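Local coordinates for ATP-dependent Clp protease proteolytic subunit (Plasmodium falciparum, PDB 4GM2), which forms the inactive subunit of the apicoplast Clp protease complex, in a family generally of ATP-dependent serine peptidases, at residues Pro36-Leu49 / Ile77-Val91. Residues are numbered along the deposited sequence; the frame is centred on the assembly and turned at random.
Sequences PIYPHISEQIISQL and INLNGITDVISIVDV
Asn-78 and Ile-37 make the hydrogen bond that joins the lead-ins of two neighbouring helices. With CG anti to the backbone N (chi1 -165°), the Asn-78 amide turns its ND2 to the Ile-37 carbonyl, 2.9 Å from ND2 to O; the N-H points nearly straight at the oxygen (162°), which lies close to the amide plane. The same ND2 also donates to Asp-84 OD2 (3.0 Å) on the anti side of the carboxylate, while Asn-78 OD1 takes the backbone N-H of Asn-80 in an Asx turn. Held on both ends, the amide has its rotation fixed. Asp-84 OD2 also lies 2.9 Å from Ser-42 OG.

Apolar packing flanks these polar contacts. On the lead-in side, Ile-77 CB and CG2 come obliquely to CE2 of the Tyr-38 ring, and Ile-77 CD1 comes to within 3.6 Å of Pro-36 CB. Further along the helices, Ile-88 is a knob in the hole formed by Ser-42, Ile-45, Ile-46 and Leu-49: its CG1 meets Ile-46 CG1 (3.8 Å), and its CG2 meets Ile-45 CG2, the two side chains crossing at about a right angle. Val-91 CG2 closes on Leu-49 CD1 at 3.6 Å. Leu-114 of helix 110-116 also touches Ile-88, and Leu-49 rests on Ile-31 of strand 30-33.

The axes of helices 39-49 and 81-91 run almost parallel (6°), 10.0 Å apart at their closest approach. Such side-by-side helices, each leading to the next strand of a parallel sheet (61-67, then 99-103), are characteristic of the repeated beta-alpha-beta crossovers in the ClpP/crotonase fold of the S14 peptidases.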
loop_
_atom_site.group_PDB
_atom_site.type_symbol
_atom_site.label_atom_id
_atom_site.label_comp_id
_atom_site.label_asym_id
_atom_site.label_seq_id
_atom_site.Cartn_x
_atom_site.Cartn_y
_atom_site.Cartn_z
ATOM N N PRO A 36 -18.926 -11.303 9.878
ATOM C CA PRO A 36 -19.081 -12.744 9.664
ATOM C C PRO A 36 -17.740 -13.459 9.837
ATOM O O PRO A 36 -16.697 -12.880 9.546
ATOM C CB PRO A 36 -19.527 -12.828 8.205
ATOM C CG PRO A 36 -20.234 -11.545 7.957
ATOM C CD PRO A 36 -19.543 -10.513 8.797
ATOM N N ILE A 37 -17.759 -14.698 10.315
ATOM C CA ILE A 37 -16.509 -15.432 10.520
ATOM C C ILE A 37 -16.040 -16.080 9.213
ATOM O O ILE A 37 -16.255 -17.275 8.981
ATOM C CB ILE A 37 -16.604 -16.467 11.673
ATOM C CG1 ILE A 37 -17.350 -15.871 12.873
ATOM C CG2 ILE A 37 -15.212 -16.951 12.082
ATOM C CD1 ILE A 37 -17.558 -16.840 14.015
ATOM N N TYR A 38 -15.415 -15.267 8.360
ATOM C CA TYR A 38 -14.768 -15.738 7.132
ATOM C C TYR A 38 -13.574 -16.633 7.477
ATOM O O TYR A 38 -13.058 -16.562 8.594
ATOM C CB TYR A 38 -14.263 -14.553 6.303
ATOM C CG TYR A 38 -15.311 -13.533 5.927
ATOM C CD1 TYR A 38 -15.433 -12.341 6.639
ATOM C CD2 TYR A 38 -16.169 -13.748 4.846
ATOM C CE1 TYR A 38 -16.388 -11.397 6.298
ATOM C CE2 TYR A 38 -17.126 -12.809 4.495
ATOM C CZ TYR A 38 -17.231 -11.640 5.225
ATOM O OH TYR A 38 -18.178 -10.705 4.884
ATOM N N PRO A 39 -13.118 -17.466 6.516
ATOM C CA PRO A 39 -11.942 -18.321 6.739
ATOM C C PRO A 39 -10.754 -17.598 7.386
ATOM O O PRO A 39 -10.124 -18.153 8.290
ATOM C CB PRO A 39 -11.580 -18.789 5.329
ATOM C CG PRO A 39 -12.886 -18.819 4.608
ATOM C CD PRO A 39 -13.763 -17.755 5.219
ATOM N N HIS A 40 -10.469 -16.375 6.943
ATOM C CA HIS A 40 -9.338 -15.607 7.468
ATOM C C HIS A 40 -9.585 -15.022 8.836
ATOM O O HIS A 40 -8.634 -14.726 9.567
ATOM C CB HIS A 40 -8.923 -14.511 6.493
ATOM C CG HIS A 40 -9.957 -13.433 6.309
ATOM N ND1 HIS A 40 -9.976 -12.316 7.057
ATOM C CD2 HIS A 40 -11.025 -13.330 5.418
ATOM C CE1 HIS A 40 -11.003 -11.533 6.671
ATOM N NE2 HIS A 40 -11.645 -12.156 5.668
ATOM N N ILE A 41 -10.856 -14.843 9.190
ATOM C CA ILE A 41 -11.231 -14.301 10.498
ATOM C C ILE A 41 -10.950 -15.313 11.604
ATOM O O ILE A 41 -10.372 -14.964 12.635
ATOM C CB ILE A 41 -12.709 -13.832 10.531
ATOM C CG1 ILE A 41 -12.903 -12.564 9.681
ATOM C CG2 ILE A 41 -13.202 -13.638 11.961
ATOM C CD1 ILE A 41 -12.121 -11.343 10.127
ATOM N N SER A 42 -11.343 -16.567 11.379
ATOM C CA SER A 42 -11.124 -17.628 12.364
ATOM C C SER A 42 -9.633 -17.890 12.557
ATOM O O SER A 42 -9.190 -18.241 13.651
ATOM C CB SER A 42 -11.881 -18.910 11.991
ATOM O OG SER A 42 -11.558 -19.361 10.688
ATOM N N GLU A 43 -8.865 -17.689 11.492
ATOM C CA GLU A 43 -7.412 -17.762 11.559
ATOM C C GLU A 43 -6.843 -16.638 12.429
ATOM O O GLU A 43 -5.925 -16.864 13.213
ATOM C CB GLU A 43 -6.831 -17.700 10.152
ATOM C CG GLU A 43 -5.339 -17.442 10.089
ATOM C CD GLU A 43 -4.911 -16.992 8.712
ATOM O OE1 GLU A 43 -4.916 -17.831 7.778
ATOM O OE2 GLU A 43 -4.580 -15.793 8.567
ATOM N N GLN A 44 -7.404 -15.439 12.289
ATOM C CA GLN A 44 -6.975 -14.274 13.060
ATOM C C GLN A 44 -7.298 -14.389 14.548
ATOM O O GLN A 44 -6.496 -13.982 15.388
ATOM C CB GLN A 44 -7.597 -13.002 12.498
ATOM C CG GLN A 44 -6.915 -12.475 11.252
ATOM C CD GLN A 44 -7.689 -11.344 10.601
ATOM O OE1 GLN A 44 -8.518 -10.686 11.242
ATOM N NE2 GLN A 44 -7.425 -11.111 9.322
ATOM N N ILE A 45 -8.475 -14.928 14.866
ATOM C CA ILE A 45 -8.881 -15.157 16.250
ATOM C C ILE A 45 -7.919 -16.128 16.938
ATOM O O ILE A 45 -7.420 -15.845 18.029
ATOM C CB ILE A 45 -10.333 -15.671 16.338
ATOM C CG1 ILE A 45 -11.304 -14.589 15.852
ATOM C CG2 ILE A 45 -10.678 -16.095 17.762
ATOM C CD1 ILE A 45 -12.692 -15.097 15.510
ATOM N N ILE A 46 -7.652 -17.260 16.291
ATOM C CA ILE A 46 -6.712 -18.243 16.825
ATOM C C ILE A 46 -5.312 -17.638 16.972
ATOM O O ILE A 46 -4.659 -17.820 18.002
ATOM C CB ILE A 46 -6.687 -19.536 15.979
ATOM C CG1 ILE A 46 -8.022 -20.276 16.116
ATOM C CG2 ILE A 46 -5.542 -20.446 16.405
ATOM C CD1 ILE A 46 -8.271 -21.332 15.056
ATOM N N SER A 47 -4.866 -16.901 15.956
ATOM C CA SER A 47 -3.556 -16.258 15.999
ATOM C C SER A 47 -3.433 -15.285 17.168
ATOM O O SER A 47 -2.418 -15.276 17.862
ATOM C CB SER A 47 -3.255 -15.542 14.685
ATOM O OG SER A 47 -3.045 -16.482 13.652
ATOM N N GLN A 48 -4.475 -14.484 17.382
ATOM C CA GLN A 48 -4.497 -13.509 18.459
ATOM C C GLN A 48 -4.583 -14.171 19.831
ATOM O O GLN A 48 -3.946 -13.708 20.787
ATOM C CB GLN A 48 -5.641 -12.524 18.266
ATOM C CG GLN A 48 -5.357 -11.453 17.225
ATOM C CD GLN A 48 -6.606 -10.699 16.830
ATOM O OE1 GLN A 48 -7.198 -9.984 17.638
ATOM N NE2 GLN A 48 -7.019 -10.860 15.585
ATOM N N LEU A 49 -5.362 -15.250 19.920
ATOM C CA LEU A 49 -5.434 -16.055 21.143
ATOM C C LEU A 49 -4.074 -16.645 21.515
ATOM O O LEU A 49 -3.621 -16.505 22.658
ATOM C CB LEU A 49 -6.489 -17.155 21.024
ATOM C CG LEU A 49 -7.935 -16.705 21.249
ATOM C CD1 LEU A 49 -8.912 -17.802 20.850
ATOM C CD2 LEU A 49 -8.172 -16.266 22.690
ATOM N N ILE A 77 -20.655 -17.828 3.984
ATOM C CA ILE A 77 -19.373 -17.188 3.685
ATOM C C ILE A 77 -18.181 -18.005 4.182
ATOM O O ILE A 77 -17.025 -17.636 3.962
ATOM C CB ILE A 77 -19.305 -15.734 4.220
ATOM C CG1 ILE A 77 -19.807 -15.633 5.669
ATOM C CG2 ILE A 77 -20.110 -14.807 3.321
ATOM C CD1 ILE A 77 -18.807 -16.060 6.729
ATOM N N ASN A 78 -18.477 -19.113 4.856
ATOM C CA ASN A 78 -17.454 -20.028 5.338
ATOM C C ASN A 78 -17.966 -21.457 5.274
ATOM O O ASN A 78 -18.867 -21.846 6.029
ATOM C CB ASN A 78 -17.033 -19.667 6.770
ATOM C CG ASN A 78 -15.732 -20.337 7.190
ATOM O OD1 ASN A 78 -15.300 -21.326 6.596
ATOM N ND2 ASN A 78 -15.099 -19.792 8.229
ATOM N N LEU A 79 -17.390 -22.239 4.367
ATOM C CA LEU A 79 -17.806 -23.629 4.192
ATOM C C LEU A 79 -17.360 -24.493 5.374
ATOM O O LEU A 79 -17.923 -25.557 5.619
ATOM C CB LEU A 79 -17.286 -24.200 2.865
ATOM C CG LEU A 79 -17.714 -23.539 1.546
ATOM C CD1 LEU A 79 -16.965 -24.153 0.378
ATOM C CD2 LEU A 79 -19.212 -23.641 1.317
ATOM N N ASN A 80 -16.368 -24.010 6.115
ATOM C CA ASN A 80 -15.803 -24.747 7.243
ATOM C C ASN A 80 -16.016 -24.042 8.582
ATOM O O ASN A 80 -15.248 -24.232 9.532
ATOM C CB ASN A 80 -14.324 -25.022 6.978
ATOM C CG ASN A 80 -14.110 -25.823 5.708
ATOM O OD1 ASN A 80 -14.520 -26.980 5.619
ATOM N ND2 ASN A 80 -13.483 -25.206 4.712
ATOM N N GLY A 81 -17.083 -23.245 8.641
ATOM C CA GLY A 81 -17.439 -22.457 9.817
ATOM C C GLY A 81 -17.520 -23.239 11.114
ATOM O O GLY A 81 -16.917 -22.849 12.110
ATOM N N ILE A 82 -18.254 -24.350 11.093
ATOM C CA ILE A 82 -18.488 -25.166 12.290
ATOM C C ILE A 82 -17.198 -25.756 12.891
ATOM O O ILE A 82 -16.989 -25.692 14.106
ATOM C CB ILE A 82 -19.539 -26.273 12.027
ATOM C CG1 ILE A 82 -20.847 -25.647 11.534
ATOM C CG2 ILE A 82 -19.810 -27.075 13.293
ATOM C CD1 ILE A 82 -21.805 -26.612 10.863
ATOM N N THR A 83 -16.338 -26.321 12.047
ATOM C CA THR A 83 -15.066 -26.866 12.520
ATOM C C THR A 83 -14.122 -25.754 12.950
ATOM O O THR A 83 -13.314 -25.951 13.860
ATOM C CB THR A 83 -14.356 -27.727 11.465
ATOM O OG1 THR A 83 -14.276 -26.996 10.239
ATOM C CG2 THR A 83 -15.098 -29.034 11.245
ATOM N N ASP A 84 -14.224 -24.600 12.287
ATOM C CA ASP A 84 -13.427 -23.426 12.634
ATOM C C ASP A 84 -13.720 -22.965 14.051
ATOM O O ASP A 84 -12.798 -22.690 14.819
ATOM C CB ASP A 84 -13.678 -22.275 11.656
ATOM C CG ASP A 84 -12.854 -22.387 10.385
ATOM O OD1 ASP A 84 -12.015 -23.311 10.283
ATOM O OD2 ASP A 84 -13.047 -21.540 9.483
ATOM N N VAL A 85 -15.006 -22.888 14.394
ATOM C CA VAL A 85 -15.412 -22.482 15.735
ATOM C C VAL A 85 -15.116 -23.591 16.752
ATOM O O VAL A 85 -14.744 -23.294 17.888
ATOM C CB VAL A 85 -16.875 -21.968 15.786
ATOM C CG1 VAL A 85 -17.877 -23.109 15.742
ATOM C CG2 VAL A 85 -17.103 -21.129 17.029
ATOM N N ILE A 86 -15.258 -24.854 16.340
ATOM C CA ILE A 86 -14.862 -25.989 17.182
ATOM C C ILE A 86 -13.372 -25.887 17.496
ATOM O O ILE A 86 -12.941 -26.157 18.626
ATOM C CB ILE A 86 -15.171 -27.364 16.533
ATOM C CG1 ILE A 86 -16.680 -27.639 16.519
ATOM C CG2 ILE A 86 -14.478 -28.490 17.294
ATOM C CD1 ILE A 86 -17.096 -28.775 15.601
ATOM N N SER A 87 -12.594 -25.499 16.488
ATOM C CA SER A 87 -11.171 -25.271 16.672
ATOM C C SER A 87 -10.878 -24.140 17.642
ATOM O O SER A 87 -9.998 -24.286 18.482
ATOM C CB SER A 87 -10.474 -25.014 15.348
ATOM O OG SER A 87 -9.975 -26.230 14.842
ATOM N N ILE A 88 -11.613 -23.033 17.527
ATOM C CA ILE A 88 -11.421 -21.873 18.401
ATOM C C ILE A 88 -11.725 -22.206 19.866
ATOM O O ILE A 88 -10.899 -21.948 20.752
ATOM C CB ILE A 88 -12.249 -20.651 17.939
ATOM C CG1 ILE A 88 -11.766 -20.157 16.570
ATOM C CG2 ILE A 88 -12.157 -19.523 18.955
ATOM C CD1 ILE A 88 -12.779 -19.316 15.821
ATOM N N VAL A 89 -12.899 -22.783 20.118
ATOM C CA VAL A 89 -13.289 -23.153 21.483
ATOM C C VAL A 89 -12.332 -24.208 22.059
ATOM O O VAL A 89 -12.119 -24.259 23.266
ATOM C CB VAL A 89 -14.795 -23.529 21.607
ATOM C CG1 VAL A 89 -15.253 -24.364 20.434
ATOM C CG2 VAL A 89 -15.090 -24.262 22.908
ATOM N N ASP A 90 -11.722 -25.011 21.197
ATOM C CA ASP A 90 -10.666 -25.917 21.635
ATOM C C ASP A 90 -9.423 -25.188 22.133
ATOM O O ASP A 90 -8.836 -25.605 23.133
ATOM C CB ASP A 90 -10.289 -26.909 20.534
ATOM C CG ASP A 90 -10.981 -28.249 20.693
ATOM O OD1 ASP A 90 -11.832 -28.383 21.598
ATOM O OD2 ASP A 90 -10.672 -29.170 19.909
ATOM N N VAL A 91 -9.015 -24.111 21.453
ATOM C CA VAL A 91 -7.825 -23.378 21.901
ATOM C C VAL A 91 -8.151 -22.544 23.141
ATOM O O VAL A 91 -7.305 -22.400 24.032
ATOM C CB VAL A 91 -7.097 -22.557 20.795
ATOM C CG1 VAL A 91 -7.496 -23.011 19.402
ATOM C CG2 VAL A 91 -7.309 -21.061 20.954
#